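PDB 2VOS: folylpolyglutamate synthase protein FOLC from Mycobacterium tuberculosis, which probably catalyses the ATP-dependent addition of L-glutamate to dihydropteroate and, successively, to tetrahydrofolate, forming dihydrofolate and folylpolyglutamates. Local coordinates for residues S261-L266 with N301-L306; V231-R236 with S255-D260; G284-I289 with D324-G329. One frame throughout, in Å; residues are numbered along the deposited sequence.

Contact 1. Residues S261-L266 with N301-L306. With ADP (adenosine-5'-diphosphate), chain B.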
ATOM      1  N   SER A 261      12.598   0.212  19.956  1.00 45.12           N
ATOM      2  CA  SER A 261      13.480  -0.581  20.843  1.00 44.80           C
ATOM      3  C   SER A 261      14.785  -0.971  20.126  1.00 44.73           C
ATOM      4  O   SER A 261      15.867  -0.748  20.652  1.00 45.50           O
ATOM      5  CB  SER A 261      12.822  -1.867  21.310  1.00 45.43           C
ATOM      6  OG  SER A 261      11.791  -1.632  22.235  1.00 46.34           O
ATOM      7  N   GLU A 262      14.663  -1.600  18.954  1.00 43.45           N
ATOM      8  CA  GLU A 262      15.821  -2.071  18.217  1.00 42.79           C
ATOM      9  C   GLU A 262      16.183  -1.096  17.121  1.00 41.83           C
ATOM     10  O   GLU A 262      17.284  -1.134  16.643  1.00 42.84           O
ATOM     11  CB  GLU A 262      15.567  -3.469  17.601  1.00 42.88           C
ATOM     12  CG  GLU A 262      15.660  -4.663  18.586  1.00 41.68           C
ATOM     13  CD  GLU A 262      14.551  -4.662  19.640  1.00 45.10           C
ATOM     14  OE1 GLU A 262      13.370  -4.656  19.256  1.00 45.14           O
ATOM     15  OE2 GLU A 262      14.853  -4.643  20.866  1.00 45.23           O
ATOM     16  N   PHE A 263      15.262  -0.221  16.732  1.00 40.81           N
ATOM     17  CA  PHE A 263      15.504   0.811  15.702  1.00 39.65           C
ATOM     18  C   PHE A 263      14.508   1.965  15.897  1.00 40.48           C
ATOM     19  O   PHE A 263      13.469   1.783  16.561  1.00 41.22           O
ATOM     20  CB  PHE A 263      15.379   0.225  14.278  1.00 39.75           C
ATOM     21  CG  PHE A 263      14.042  -0.401  13.991  1.00 38.29           C
ATOM     22  CD1 PHE A 263      13.794  -1.758  14.322  1.00 38.42           C
ATOM     23  CD2 PHE A 263      13.056   0.311  13.369  1.00 39.85           C
ATOM     24  CE1 PHE A 263      12.534  -2.362  14.026  1.00 35.87           C
ATOM     25  CE2 PHE A 263      11.760  -0.282  13.092  1.00 36.39           C
ATOM     26  CZ  PHE A 263      11.518  -1.590  13.428  1.00 36.20           C
ATOM     27  N   ALA A 264      14.782   3.139  15.323  1.00 39.72           N
ATOM     28  CA  ALA A 264      13.917   4.319  15.577  1.00 39.84           C
ATOM     29  C   ALA A 264      14.240   5.456  14.642  1.00 39.84           C
ATOM     30  O   ALA A 264      15.359   5.556  14.144  1.00 40.98           O
ATOM     31  CB  ALA A 264      14.096   4.823  17.036  1.00 38.66           C
ATOM     32  N   VAL A 265      13.266   6.327  14.407  1.00 39.52           N
ATOM     33  CA  VAL A 265      13.571   7.618  13.814  1.00 39.21           C
ATOM     34  C   VAL A 265      14.158   8.491  14.919  1.00 40.26           C
ATOM     35  O   VAL A 265      13.488   8.754  15.915  1.00 40.27           O
ATOM     36  CB  VAL A 265      12.321   8.283  13.367  1.00 38.47           C
ATOM     37  CG1 VAL A 265      12.684   9.623  12.778  1.00 39.17           C
ATOM     38  CG2 VAL A 265      11.625   7.383  12.320  1.00 38.61           C
ATOM     39  N   LEU A 266      15.402   8.923  14.766  1.00 40.24           N
ATOM     40  CA  LEU A 266      16.030   9.771  15.768  1.00 40.37           C
ATOM     41  C   LEU A 266      15.669  11.252  15.554  1.00 40.72           C
ATOM     42  O   LEU A 266      15.340  11.953  16.515  1.00 40.62           O
ATOM     43  CB  LEU A 266      17.554   9.565  15.774  1.00 39.72           C
ATOM     44  CG  LEU A 266      18.020   8.167  16.186  1.00 40.29           C
ATOM     45  CD1 LEU A 266      19.537   8.083  16.252  1.00 39.16           C
ATOM     46  CD2 LEU A 266      17.442   7.756  17.545  1.00 40.64           C
ATOM     47  N   ASN A 301       7.707   4.480   8.196  1.00 37.69           N
ATOM     48  CA  ASN A 301       7.789   3.458   7.157  1.00 39.19           C
ATOM     49  C   ASN A 301       9.260   3.318   6.710  1.00 38.84           C
ATOM     50  O   ASN A 301       9.732   2.206   6.544  1.00 40.39           O
ATOM     51  CB  ASN A 301       6.963   3.826   5.901  1.00 37.25           C
ATOM     52  CG  ASN A 301       5.458   3.815   6.194  1.00 40.79           C
ATOM     53  OD1 ASN A 301       5.033   3.251   7.209  1.00 39.66           O
ATOM     54  ND2 ASN A 301       4.664   4.395   5.304  1.00 38.11           N
ATOM     55  N   ALA A 302       9.963   4.432   6.522  1.00 38.17           N
ATOM     56  CA  ALA A 302      11.399   4.345   6.183  1.00 38.03           C
ATOM     57  C   ALA A 302      12.232   3.564   7.159  1.00 37.89           C
ATOM     58  O   ALA A 302      12.999   2.677   6.782  1.00 39.17           O
ATOM     59  CB  ALA A 302      11.989   5.738   5.999  1.00 38.55           C
ATOM     60  N   VAL A 303      12.132   3.850   8.451  1.00 38.11           N
ATOM     61  CA  VAL A 303      13.044   3.143   9.346  1.00 38.02           C
ATOM     62  C   VAL A 303      12.610   1.670   9.447  1.00 38.08           C
ATOM     63  O   VAL A 303      13.428   0.783   9.652  1.00 37.86           O
ATOM     64  CB  VAL A 303      13.051   3.766  10.773  1.00 37.75           C
ATOM     65  CG1 VAL A 303      11.725   3.496  11.493  1.00 35.45           C
ATOM     66  CG2 VAL A 303      14.237   3.248  11.573  1.00 37.33           C
ATOM     67  N   LEU A 304      11.319   1.398   9.275  1.00 38.06           N
ATOM     68  CA  LEU A 304      10.880   0.015   9.273  1.00 38.62           C
ATOM     69  C   LEU A 304      11.471  -0.753   8.073  1.00 37.28           C
ATOM     70  O   LEU A 304      11.887  -1.906   8.206  1.00 37.59           O
ATOM     71  CB  LEU A 304       9.334  -0.019   9.191  1.00 38.68           C
ATOM     72  CG  LEU A 304       8.718  -1.406   9.290  1.00 41.70           C
ATOM     73  CD1 LEU A 304       9.133  -2.075  10.632  1.00 40.72           C
ATOM     74  CD2 LEU A 304       7.127  -1.235   9.269  1.00 43.46           C
ATOM     75  N   ALA A 305      11.442  -0.118   6.882  1.00 37.66           N
ATOM     76  CA  ALA A 305      12.027  -0.691   5.664  1.00 38.20           C
ATOM     77  C   ALA A 305      13.545  -0.901   5.839  1.00 39.38           C
ATOM     78  O   ALA A 305      14.134  -1.934   5.410  1.00 39.84           O
ATOM     79  CB  ALA A 305      11.763   0.227   4.481  1.00 39.20           C
ATOM     80  N   LEU A 306      14.214   0.088   6.434  1.00 38.28           N
ATOM     81  CA  LEU A 306      15.647  -0.035   6.675  1.00 37.86           C
ATOM     82  C   LEU A 306      15.946  -1.256   7.579  1.00 38.85           C
ATOM     83  O   LEU A 306      16.751  -2.123   7.218  1.00 40.72           O
ATOM     84  CB  LEU A 306      16.193   1.252   7.273  1.00 37.27           C
ATOM     85  CG  LEU A 306      17.626   1.199   7.869  1.00 41.14           C
ATOM     86  CD1 LEU A 306      18.572   1.018   6.674  1.00 36.28           C
ATOM     87  CD2 LEU A 306      17.974   2.509   8.633  1.00 39.70           C
TER
HETATM   88  PB  ADP B1490      -1.154  -0.200   2.493  1.00 32.04           P
HETATM   89  O1B ADP B1490      -0.388  -0.872   1.384  1.00 29.25           O
HETATM   90  O2B ADP B1490      -2.606   0.007   2.163  1.00 33.59           O
HETATM   91  O3B ADP B1490      -0.925  -0.730   3.876  1.00 30.87           O
HETATM   92  PA  ADP B1490       0.083   2.347   1.613  1.00 32.77           P
HETATM   93  O1A ADP B1490      -0.544   2.096   0.249  1.00 31.51           O
HETATM   94  O2A ADP B1490       1.535   2.733   1.843  1.00 26.12           O
HETATM   95  O3A ADP B1490      -0.492   1.271   2.705  1.00 31.81           O
HETATM   96  O5' ADP B1490      -0.724   3.662   2.123  1.00 35.29           O
HETATM   97  C5' ADP B1490      -2.139   3.859   1.995  1.00 33.51           C
HETATM   98  C4' ADP B1490      -2.433   5.210   2.684  1.00 39.19           C
HETATM   99  O4' ADP B1490      -2.154   5.083   4.106  1.00 34.70           O
HETATM  100  C3' ADP B1490      -1.492   6.343   2.280  1.00 41.59           C
HETATM  101  O3' ADP B1490      -2.089   7.177   1.307  1.00 47.10           O
HETATM  102  C2' ADP B1490      -1.276   7.231   3.472  1.00 42.55           C
HETATM  103  O2' ADP B1490      -2.483   8.058   3.608  1.00 48.77           O
HETATM  104  C1' ADP B1490      -1.459   6.253   4.604  1.00 37.44           C
HETATM  105  N9  ADP B1490      -0.219   5.689   5.210  1.00 34.80           N
HETATM  106  C8  ADP B1490       0.854   5.039   4.645  1.00 32.19           C
HETATM  107  N7  ADP B1490       1.723   4.648   5.623  1.00 31.85           N
HETATM  108  C5  ADP B1490       1.139   4.953   6.819  1.00 31.30           C
HETATM  109  C6  ADP B1490       1.469   4.792   8.239  1.00 33.48           C
HETATM  110  N6  ADP B1490       2.624   4.203   8.618  1.00 30.42           N
HETATM  111  N1  ADP B1490       0.601   5.306   9.118  1.00 30.70           N
HETATM  112  C2  ADP B1490      -0.549   5.964   8.819  1.00 31.87           C
HETATM  113  N3  ADP B1490      -0.950   6.132   7.531  1.00 32.58           N
HETATM  114  C4  ADP B1490      -0.124   5.657   6.542  1.00 34.00           C
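This is a buried apolar contact in which the turn leading into strand 264-271 packs on helix 296-312, within the ATP-binding middle domain. Val303 is the main apolar side chain the helix contributes. Both its methyls border the CD2 edge of the Phe263 ring. Val303 CG2, anti to the backbone N, lies 3.6 Å from Phe263 CD2 and also rests on Ala264 O, while Val303 CG1, in the crowded position between N and the carbonyl carbon, is shared with Val265 CG2 at 4.0 Å. A beta-branched valine suits this place, since its two branches span the ring edge and the start of the strand.

Phe263 also has its CG in the crowded position (chi1 58°), which throws the ring across to the helix. Its CZ reaches Leu304 CD1 at 3.7 Å, approaching obliquely. Leu304 starts out pointing away from the strand, and the bend at chi2 (58°) brings CD1 back to the phenyl ring. Strand 264-271 begins the three-stranded antiparallel sheet that follows the P-loop-type core of the Mur ligase middle domain, and Leu279 of its next strand also touches Val265 and Val303.

One turn before Leu304, the same helix turns polar at the nucleotide. Asn301 grips the adenine of ADP with both ends of its amide: OD1 accepts from N6 at 2.9 Å, and ND2 donates to N7 at 3.0 Å in a nearly straight bond (172°). Donor and acceptor thus match the N6/N7 edge of adenine, and Gln298 OE1 accepts a further bond from ND2.

Contact 2. Residues V231-R236 with S255-D260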
ATOM      1  N   VAL A 231      13.077 -13.554  11.052  1.00 44.93           N
ATOM      2  CA  VAL A 231      13.133 -12.310  11.813  1.00 42.91           C
ATOM      3  C   VAL A 231      11.823 -11.597  11.588  1.00 42.16           C
ATOM      4  O   VAL A 231      11.464 -11.402  10.435  1.00 43.26           O
ATOM      5  CB  VAL A 231      14.255 -11.389  11.295  1.00 43.30           C
ATOM      6  CG1 VAL A 231      14.276 -10.122  12.069  1.00 41.33           C
ATOM      7  CG2 VAL A 231      15.598 -12.058  11.392  1.00 44.18           C
ATOM      8  N   ALA A 232      11.141 -11.187  12.661  1.00 39.77           N
ATOM      9  CA  ALA A 232       9.952 -10.363  12.582  1.00 40.03           C
ATOM     10  C   ALA A 232      10.370  -8.925  12.904  1.00 39.31           C
ATOM     11  O   ALA A 232      10.956  -8.635  13.972  1.00 38.79           O
ATOM     12  CB  ALA A 232       8.883 -10.827  13.608  1.00 39.84           C
ATOM     13  N   VAL A 233      10.097  -8.030  11.980  1.00 38.98           N
ATOM     14  CA  VAL A 233      10.442  -6.624  12.147  1.00 39.22           C
ATOM     15  C   VAL A 233       9.145  -5.823  12.285  1.00 38.35           C
ATOM     16  O   VAL A 233       8.339  -5.791  11.379  1.00 40.18           O
ATOM     17  CB  VAL A 233      11.221  -6.102  10.921  1.00 39.07           C
ATOM     18  CG1 VAL A 233      11.755  -4.699  11.196  1.00 37.80           C
ATOM     19  CG2 VAL A 233      12.393  -7.051  10.630  1.00 40.34           C
ATOM     20  N   ILE A 234       8.955  -5.173  13.417  1.00 38.70           N
ATOM     21  CA  ILE A 234       7.646  -4.693  13.738  1.00 38.53           C
ATOM     22  C   ILE A 234       7.620  -3.178  13.917  1.00 38.82           C
ATOM     23  O   ILE A 234       8.427  -2.612  14.681  1.00 39.08           O
ATOM     24  CB  ILE A 234       7.192  -5.372  15.045  1.00 37.63           C
ATOM     25  CG1 ILE A 234       7.138  -6.883  14.824  1.00 37.35           C
ATOM     26  CG2 ILE A 234       5.781  -4.941  15.361  1.00 36.05           C
ATOM     27  CD1 ILE A 234       6.849  -7.698  16.143  1.00 39.51           C
ATOM     28  N   GLY A 235       6.704  -2.514  13.218  1.00 38.43           N
ATOM     29  CA  GLY A 235       6.554  -1.073  13.368  1.00 39.64           C
ATOM     30  C   GLY A 235       5.823  -0.736  14.679  1.00 40.42           C
ATOM     31  O   GLY A 235       5.565  -1.618  15.513  1.00 40.94           O
ATOM     32  N   ARG A 236       5.440   0.530  14.839  1.00 41.93           N
ATOM     33  CA  ARG A 236       4.742   1.001  16.059  1.00 44.80           C
ATOM     34  C   ARG A 236       3.376   0.353  16.178  1.00 43.72           C
ATOM     35  O   ARG A 236       2.639   0.372  15.215  1.00 42.81           O
ATOM     36  CB  ARG A 236       4.536   2.523  15.946  1.00 45.39           C
ATOM     37  CG  ARG A 236       5.667   3.298  16.570  1.00 49.86           C
ATOM     38  CD  ARG A 236       5.688   4.807  16.225  1.00 55.17           C
ATOM     39  NE  ARG A 236       6.849   5.406  16.909  1.00 59.82           N
ATOM     40  CZ  ARG A 236       6.990   6.698  17.235  1.00 59.23           C
ATOM     41  NH1 ARG A 236       6.039   7.574  16.917  1.00 58.97           N
ATOM     42  NH2 ARG A 236       8.093   7.113  17.865  1.00 56.45           N
ATOM     43  N   SER A 255      13.287 -14.180  15.747  1.00 47.49           N
ATOM     44  CA  SER A 255      13.951 -13.033  16.380  1.00 47.93           C
ATOM     45  C   SER A 255      13.113 -11.791  16.128  1.00 46.83           C
ATOM     46  O   SER A 255      12.581 -11.643  15.030  1.00 48.08           O
ATOM     47  CB  SER A 255      15.297 -12.781  15.732  1.00 48.15           C
ATOM     48  OG  SER A 255      16.119 -13.912  15.863  1.00 55.70           O
ATOM     49  N   VAL A 256      13.030 -10.879  17.081  1.00 44.17           N
ATOM     50  CA  VAL A 256      12.189  -9.740  16.901  1.00 43.53           C
ATOM     51  C   VAL A 256      12.970  -8.436  16.959  1.00 42.54           C
ATOM     52  O   VAL A 256      13.837  -8.285  17.805  1.00 42.22           O
ATOM     53  CB  VAL A 256      11.100  -9.701  17.969  1.00 44.92           C
ATOM     54  CG1 VAL A 256      10.354  -8.391  17.852  1.00 45.37           C
ATOM     55  CG2 VAL A 256      10.120 -10.912  17.808  1.00 46.02           C
ATOM     56  N   ALA A 257      12.661  -7.502  16.060  1.00 40.90           N
ATOM     57  CA  ALA A 257      13.201  -6.145  16.115  1.00 40.09           C
ATOM     58  C   ALA A 257      11.977  -5.233  16.140  1.00 40.23           C
ATOM     59  O   ALA A 257      11.110  -5.332  15.249  1.00 38.97           O
ATOM     60  CB  ALA A 257      14.041  -5.878  14.837  1.00 39.44           C
ATOM     61  N   ARG A 258      11.920  -4.307  17.091  1.00 39.57           N
ATOM     62  CA  ARG A 258      10.694  -3.513  17.247  1.00 39.95           C
ATOM     63  C   ARG A 258      11.010  -2.049  17.136  1.00 40.45           C
ATOM     64  O   ARG A 258      11.968  -1.597  17.778  1.00 39.65           O
ATOM     65  CB  ARG A 258      10.096  -3.722  18.645  1.00 39.58           C
ATOM     66  CG  ARG A 258       9.616  -5.121  18.881  1.00 42.88           C
ATOM     67  CD  ARG A 258       9.525  -5.412  20.412  1.00 49.12           C
ATOM     68  NE  ARG A 258      10.860  -5.375  20.998  1.00 50.38           N
ATOM     69  CZ  ARG A 258      11.112  -5.286  22.305  1.00 54.88           C
ATOM     70  NH1 ARG A 258      10.107  -5.228  23.185  1.00 52.70           N
ATOM     71  NH2 ARG A 258      12.374  -5.263  22.730  1.00 52.97           N
ATOM     72  N   GLU A 259      10.173  -1.284  16.425  1.00 39.58           N
ATOM     73  CA  GLU A 259      10.420   0.164  16.379  1.00 40.55           C
ATOM     74  C   GLU A 259      10.431   0.709  17.743  1.00 41.63           C
ATOM     75  O   GLU A 259       9.676   0.246  18.610  1.00 40.38           O
ATOM     76  CB  GLU A 259       9.452   0.943  15.462  1.00 41.60           C
ATOM     77  CG  GLU A 259       9.926   2.399  15.283  1.00 41.48           C
ATOM     78  CD  GLU A 259       9.064   3.145  14.274  1.00 47.07           C
ATOM     79  OE1 GLU A 259       8.180   2.459  13.716  1.00 43.90           O
ATOM     80  OE2 GLU A 259       9.263   4.373  14.050  1.00 43.78           O
ATOM     81  N   ASP A 260      11.362   1.637  17.979  1.00 43.12           N
ATOM     82  CA  ASP A 260      11.550   2.292  19.289  1.00 43.93           C
ATOM     83  C   ASP A 260      12.206   1.423  20.323  1.00 44.94           C
ATOM     84  O   ASP A 260      12.324   1.828  21.479  1.00 45.37           O
ATOM     85  CB  ASP A 260      10.244   2.881  19.849  1.00 44.95           C
ATOM     86  CG  ASP A 260       9.655   3.968  18.928  1.00 47.18           C
ATOM     87  OD1 ASP A 260      10.406   4.755  18.375  1.00 46.43           O
ATOM     88  OD2 ASP A 260       8.444   4.000  18.680  1.00 52.40           O
TER
HETATM   89  O   HOH W   1       7.241  -1.338  17.937  1.00 40.01           O
HETATM   90  O   HOH W   2       5.930   2.333  12.466  1.00 37.18           O
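Strands 231-234 and 255-258 run parallel at the edge of the central sheet, joined by helix 239-251 in a beta-alpha-beta crossover. Four backbone hydrogen bonds alternate between them, from Ala232 N to Ser255 O (2.8 Å) through to Glu259 N to Ile234 O, each nearly along its C=O axis.

Beyond the last paired residues, Arg236 carries the polar end. From CB its chain sets off at an unstaggered chi1 of -92°, then runs extended through CG and CD to NE. CG passes Asp260 OD2 and Glu259 OE1, and CD stays beside the same Asp260 oxygen. NE then donates to Asp260 OD2 at 2.8 Å, on the syn lone pair, though 23° out of the guanidinium plane. At the tip, NH2 adds only weak bonds to both Asp260 oxygens. Glu259 OE2 lies 3.9 Å from Arg236 NE, off to one side of the guanidinium, in a long, purely electrostatic salt bridge; its hydrogen-bonding partner is His300 ND1. Water 2 links Arg236 N to Glu259 OE1. A long side chain ending in a flat cation suits this exposed end, where one carboxylate takes its edge.

Ala232, Ile234 and Val256 face helix 239-251, with Ile234 CD1 4.0 Å from Val256 CG1. On the other face, Val233 lies against Leu304 and Ser308 of helix 296-312, Ala257 touches Phe263, and strand 191-194 continues the sheet beyond 231-234.

Contact 3. Residues G284-I289 with D324-G329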
ATOM      1  N   GLY A 284      23.325   0.532  13.261  1.00 43.35           N
ATOM      2  CA  GLY A 284      23.869   1.812  13.715  1.00 43.88           C
ATOM      3  C   GLY A 284      23.082   3.024  13.220  1.00 44.03           C
ATOM      4  O   GLY A 284      21.957   2.895  12.723  1.00 43.18           O
ATOM      5  N   VAL A 285      23.681   4.203  13.326  1.00 43.00           N
ATOM      6  CA  VAL A 285      23.018   5.423  12.935  1.00 43.60           C
ATOM      7  C   VAL A 285      23.325   5.791  11.472  1.00 44.30           C
ATOM      8  O   VAL A 285      24.478   5.825  11.053  1.00 44.33           O
ATOM      9  CB  VAL A 285      23.447   6.568  13.853  1.00 44.41           C
ATOM     10  CG1 VAL A 285      22.774   7.896  13.462  1.00 42.26           C
ATOM     11  CG2 VAL A 285      23.144   6.196  15.307  1.00 45.41           C
ATOM     12  N   TYR A 286      22.286   6.057  10.681  1.00 43.55           N
ATOM     13  CA  TYR A 286      22.458   6.499   9.326  1.00 41.83           C
ATOM     14  C   TYR A 286      21.940   7.936   9.260  1.00 41.85           C
ATOM     15  O   TYR A 286      20.806   8.181   9.625  1.00 42.28           O
ATOM     16  CB  TYR A 286      21.666   5.602   8.375  1.00 41.75           C
ATOM     17  CG  TYR A 286      22.021   4.101   8.434  1.00 43.52           C
ATOM     18  CD1 TYR A 286      22.897   3.517   7.516  1.00 47.63           C
ATOM     19  CD2 TYR A 286      21.491   3.300   9.408  1.00 44.05           C
ATOM     20  CE1 TYR A 286      23.228   2.132   7.583  1.00 50.91           C
ATOM     21  CE2 TYR A 286      21.817   1.925   9.493  1.00 49.90           C
ATOM     22  CZ  TYR A 286      22.664   1.345   8.556  1.00 51.24           C
ATOM     23  OH  TYR A 286      22.931  -0.025   8.623  1.00 58.44           O
ATOM     24  N   SER A 287      22.753   8.877   8.766  1.00 42.02           N
ATOM     25  CA  SER A 287      22.439  10.338   8.807  1.00 43.01           C
ATOM     26  C   SER A 287      22.170  10.957   7.438  1.00 42.03           C
ATOM     27  O   SER A 287      22.562  10.394   6.461  1.00 41.09           O
ATOM     28  CB  SER A 287      23.626  11.081   9.421  1.00 43.19           C
ATOM     29  OG  SER A 287      23.874  10.545  10.720  1.00 50.03           O
ATOM     30  N   ASP A 288      21.552  12.137   7.403  1.00 42.41           N
ATOM     31  CA  ASP A 288      21.310  12.883   6.171  1.00 44.16           C
ATOM     32  C   ASP A 288      20.600  12.045   5.118  1.00 42.01           C
ATOM     33  O   ASP A 288      20.965  12.065   3.942  1.00 40.74           O
ATOM     34  CB  ASP A 288      22.614  13.410   5.567  1.00 46.14           C
ATOM     35  CG  ASP A 288      22.385  14.652   4.573  1.00 57.56           C
ATOM     36  OD1 ASP A 288      21.398  15.465   4.800  1.00 64.60           O
ATOM     37  OD2 ASP A 288      23.221  14.840   3.590  1.00 63.71           O
ATOM     38  N   ILE A 289      19.604  11.285   5.546  1.00 40.19           N
ATOM     39  CA  ILE A 289      18.779  10.581   4.616  1.00 39.78           C
ATOM     40  C   ILE A 289      17.713  11.536   4.053  1.00 40.68           C
ATOM     41  O   ILE A 289      16.838  11.995   4.804  1.00 41.46           O
ATOM     42  CB  ILE A 289      18.116   9.409   5.278  1.00 40.72           C
ATOM     43  CG1 ILE A 289      19.187   8.363   5.610  1.00 40.18           C
ATOM     44  CG2 ILE A 289      17.074   8.778   4.302  1.00 39.53           C
ATOM     45  CD1 ILE A 289      18.713   7.312   6.582  1.00 38.27           C
ATOM     46  N   ASP A 324      26.099   5.224   2.053  1.00 36.97           N
ATOM     47  CA  ASP A 324      25.815   5.840   0.737  1.00 36.29           C
ATOM     48  C   ASP A 324      24.727   5.067   0.002  1.00 36.75           C
ATOM     49  O   ASP A 324      23.921   5.667  -0.708  1.00 36.93           O
ATOM     50  CB  ASP A 324      27.074   5.868  -0.147  1.00 34.68           C
ATOM     51  CG  ASP A 324      28.134   6.826   0.383  1.00 36.13           C
ATOM     52  OD1 ASP A 324      27.849   7.568   1.365  1.00 35.88           O
ATOM     53  OD2 ASP A 324      29.254   6.880  -0.163  1.00 30.34           O
ATOM     54  N   ALA A 325      24.723   3.731   0.127  1.00 35.30           N
ATOM     55  CA  ALA A 325      23.705   2.955  -0.582  1.00 37.41           C
ATOM     56  C   ALA A 325      22.329   3.172   0.087  1.00 37.79           C
ATOM     57  O   ALA A 325      21.257   3.281  -0.566  1.00 38.53           O
ATOM     58  CB  ALA A 325      24.091   1.451  -0.561  1.00 38.10           C
ATOM     59  N   VAL A 326      22.333   3.242   1.421  1.00 38.62           N
ATOM     60  CA  VAL A 326      21.072   3.537   2.120  1.00 37.76           C
ATOM     61  C   VAL A 326      20.558   4.950   1.698  1.00 38.64           C
ATOM     62  O   VAL A 326      19.388   5.111   1.445  1.00 37.51           O
ATOM     63  CB  VAL A 326      21.274   3.497   3.628  1.00 39.61           C
ATOM     64  CG1 VAL A 326      20.102   4.154   4.389  1.00 39.61           C
ATOM     65  CG2 VAL A 326      21.641   2.007   4.125  1.00 37.13           C
ATOM     66  N   ARG A 327      21.417   5.974   1.702  1.00 38.79           N
ATOM     67  CA  ARG A 327      20.978   7.304   1.262  1.00 38.34           C
ATOM     68  C   ARG A 327      20.455   7.265  -0.174  1.00 38.53           C
ATOM     69  O   ARG A 327      19.395   7.848  -0.466  1.00 38.20           O
ATOM     70  CB  ARG A 327      22.102   8.299   1.361  1.00 38.21           C
ATOM     71  CG  ARG A 327      22.224   8.871   2.760  1.00 39.39           C
ATOM     72  CD  ARG A 327      23.374   9.897   2.953  1.00 39.90           C
ATOM     73  NE  ARG A 327      24.703   9.251   2.912  1.00 40.89           N
ATOM     74  CZ  ARG A 327      25.259   8.610   3.948  1.00 45.46           C
ATOM     75  NH1 ARG A 327      26.460   8.036   3.807  1.00 40.22           N
ATOM     76  NH2 ARG A 327      24.616   8.504   5.130  1.00 42.76           N
ATOM     77  N   ALA A 328      21.194   6.595  -1.053  1.00 38.72           N
ATOM     78  CA  ALA A 328      20.770   6.484  -2.488  1.00 38.75           C
ATOM     79  C   ALA A 328      19.434   5.731  -2.657  1.00 39.38           C
ATOM     80  O   ALA A 328      18.609   6.131  -3.499  1.00 38.73           O
ATOM     81  CB  ALA A 328      21.898   5.870  -3.363  1.00 39.27           C
ATOM     82  N   GLY A 329      19.190   4.660  -1.881  1.00 37.47           N
ATOM     83  CA  GLY A 329      17.948   3.921  -2.010  1.00 36.85           C
ATOM     84  C   GLY A 329      16.762   4.755  -1.574  1.00 38.33           C
ATOM     85  O   GLY A 329      15.735   4.847  -2.275  1.00 38.45           O
TER
HETATM   86  O   HOH W   3      25.724   7.666   7.866  1.00 40.91           O
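Arg327 and Val326 lose the most surface here, as helix 323-331 lies against strand 284-291, the last strand of a three-stranded antiparallel sheet. The axes of segments 284-289 and 324-329 pass 8.4 Å apart at 35°, so this is strand-on-helix packing with an apolar inner half and a polar outer half.

Val326 points toward the strand and divides its methyls. CG2 meets the Tyr286 ring, 3.8 Å from CE1 with the two side chains at about a right angle, and CG1, anti to the backbone N, lies 4.1 Å from Ile289 CD1. Leu306 of helix 296-312 touches both Val326 and Tyr286, closing the apolar side. Tyrosine suits its position because the ring is long enough to bury its body while the hydroxyl hydrogen-bonds to Glu310 OE2 and the backbone N of Leu321.

Arg327 leaves the helix beside the strand, and its chain runs across the strand's carbonyls. Its aliphatic part is used first: CG lies 4.2 Å from Ile289 CG1, and CD packs at 3.4 Å on the carbonyl O of Asp288. The bend at chi3 (-71°) turns the guanidinium back along the helix. NH1 is held by Asp324, one turn earlier, in a salt bridge of 2.8 Å on the anti lone pair of OD1. NH2 gives one bond to water 3 and another, 3.1 Å long and in the carbonyl plane, to Ser287 O.

In the fold
Contact 1 is the most buried of the three and links the other two. Phe263 packs against Ala257, Arg258 and Ile234 of contact 2, whose strand 255-258 leads directly into strand 264-271. From helix 296-312, Leu306 touches Tyr286 and Val326 of contact 3. The same helix thus touches both Val233, near the edge of the central sheet, and Tyr286 on strand 284-291, and contacts 1 and 3 use the two outer strands of the same antiparallel sheet. Across its segments contact 1 is apolar, contact 2 relies on backbone pairing that ends in a salt-bridge network, and contact 3 mixes apolar packing with an arginine at its more exposed side. Contacts 2 and 3 do not touch.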